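Local coordinates for pectinesterase (Aspergillus niger, PDB 5C1E), which hydrolyses methyl esters of the galacturonosyl units of pectin, releasing methanol, and is thought to take part in the maceration and soft-rotting of plant tissue, at residues A[79-82]-A[83-86]. Residues are numbered along the deposited sequence; the frame is centred on the assembly and turned at random.
Sequences TISS and PDAG
The carboxylate of Asp84 has Ser81 OG over one face, a weak approach at 3.2 Å from Asp84 OD2. Water 1 meets the same group at OD2, and OD1 points away from Ser81. The Pro83 ring is approached at CD by two hydroxyls from opposite sides. Ser81 OG lies over one face of the ring, and Ser82 OG sits outside the ring, obliquely on the other side of its plane, 3.1 Å from CD.

This is the N-cap of the short helix 82-85, which follows strand 74-78 of the parallel beta-helix. Ser81 is the cap. Its OG stands between its own backbone N and carbonyl carbon (chi1 68°) and accepts a fairly straight but weak bond from Asp84 N. The arrangement resembles a capping box with the return bond carried by water: water 1 accepts from Ser81 N at 3.0 Å and donates to Asp84 OD2. The carboxylate near the helix start would probably interact favourably with the helix dipole.

Ile80 covers one side of the turn. Its CG1 extends anti to the backbone N (chi1 -168°) and lies 3.9 Å from Asp84 CB. Its CD1 packs on Ala85 CB at 3.7 Å. Outside the turn, Asn110 ND2 bonds to Ile80 O, and Tyr112 and Ala116 pack on Ser81.

The backbone closes the single turn. Ala85 N bonds to Ser81 O at 2.9 Å. Gly86 leaves the helix with positive phi (105°), and its N donates to Ser82 O at 2.8 Å.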
ATOM      1  N   THR A  79      14.355  -5.166   9.347  1.00 16.80           N
ATOM      2  CA  THR A  79      15.263  -4.415   8.492  1.00 17.36           C
ATOM      3  C   THR A  79      16.135  -5.372   7.680  1.00 17.91           C
ATOM      4  O   THR A  79      16.903  -6.151   8.247  1.00 17.00           O
ATOM      5  CB  THR A  79      16.171  -3.497   9.330  1.00 17.74           C
ATOM      6  OG1 THR A  79      15.370  -2.519  10.008  1.00 17.09           O
ATOM      7  CG2 THR A  79      17.168  -2.778   8.460  1.00 17.92           C
ATOM      8  N   ILE A  80      15.977  -5.308   6.361  1.00 17.90           N
ATOM      9  CA  ILE A  80      16.867  -5.937   5.411  1.00 19.29           C
ATOM     10  C   ILE A  80      16.577  -5.402   4.013  1.00 18.88           C
ATOM     11  O   ILE A  80      15.434  -5.068   3.708  1.00 19.01           O
ATOM     12  CB  ILE A  80      16.748  -7.485   5.441  1.00 19.76           C
ATOM     13  CG1 ILE A  80      17.878  -8.143   4.651  1.00 21.00           C
ATOM     14  CG2 ILE A  80      15.392  -7.957   4.958  1.00 19.62           C
ATOM     15  CD1 ILE A  80      17.962  -9.640   4.889  1.00 21.91           C
ATOM     16  N   SER A  81      17.614  -5.341   3.171  1.00 19.73           N
ATOM     17  CA  SER A  81      17.461  -4.898   1.775  1.00 19.78           C
ATOM     18  C   SER A  81      17.273  -6.098   0.841  1.00 20.64           C
ATOM     19  O   SER A  81      17.575  -7.239   1.213  1.00 19.95           O
ATOM     20  CB  SER A  81      18.689  -4.091   1.368  1.00 20.39           C
ATOM     21  OG  SER A  81      19.827  -4.933   1.309  1.00 20.57           O
ATOM     22  N   SER A  82      16.790  -5.854  -0.376  1.00 21.60           N
ATOM     23  CA  SER A  82      16.578  -6.962  -1.307  1.00 23.60           C
ATOM     24  C   SER A  82      17.890  -7.642  -1.746  1.00 24.44           C
ATOM     25  O   SER A  82      17.910  -8.864  -1.891  1.00 24.79           O
ATOM     26  CB  SER A  82      15.732  -6.551  -2.521  1.00 24.68           C
ATOM     27  OG  SER A  82      16.327  -5.515  -3.258  1.00 28.01           O
ATOM     28  N   PRO A  83      18.988  -6.876  -1.937  1.00 25.64           N
ATOM     29  CA  PRO A  83      20.239  -7.559  -2.257  1.00 26.45           C
ATOM     30  C   PRO A  83      20.708  -8.521  -1.157  1.00 27.14           C
ATOM     31  O   PRO A  83      21.165  -9.636  -1.451  1.00 26.48           O
ATOM     32  CB  PRO A  83      21.234  -6.401  -2.425  1.00 27.35           C
ATOM     33  CG  PRO A  83      20.389  -5.239  -2.833  1.00 26.73           C
ATOM     34  CD  PRO A  83      19.142  -5.414  -2.017  1.00 26.26           C
ATOM     35  N   ASP A  84      20.586  -8.106   0.099  1.00 27.10           N
ATOM     36  CA  ASP A  84      20.957  -8.966   1.221  1.00 27.22           C
ATOM     37  C   ASP A  84      19.983 -10.120   1.405  1.00 26.88           C
ATOM     38  O   ASP A  84      20.405 -11.225   1.685  1.00 26.98           O
ATOM     39  CB  ASP A  84      21.099  -8.166   2.512  1.00 29.36           C
ATOM     40  CG  ASP A  84      22.256  -7.181   2.464  1.00 32.95           C
ATOM     41  OD1 ASP A  84      23.241  -7.432   1.728  1.00 34.91           O
ATOM     42  OD2 ASP A  84      22.188  -6.145   3.166  1.00 37.42           O
ATOM     43  N   ALA A  85      18.687  -9.882   1.232  1.00 25.27           N
ATOM     44  CA  ALA A  85      17.689 -10.944   1.394  1.00 24.56           C
ATOM     45  C   ALA A  85      17.642 -11.924   0.224  1.00 24.27           C
ATOM     46  O   ALA A  85      17.226 -13.065   0.387  1.00 23.82           O
ATOM     47  CB  ALA A  85      16.307 -10.344   1.610  1.00 24.47           C
ATOM     48  N   GLY A  86      18.036 -11.473  -0.959  1.00 24.32           N
ATOM     49  CA  GLY A  86      18.028 -12.327  -2.149  1.00 24.96           C
ATOM     50  C   GLY A  86      16.903 -12.067  -3.137  1.00 23.88           C
ATOM     51  O   GLY A  86      16.979 -12.519  -4.267  1.00 24.30           O
TER
HETATM   52  O   HOH W   1      20.266  -5.538   4.583  1.00 18.94           O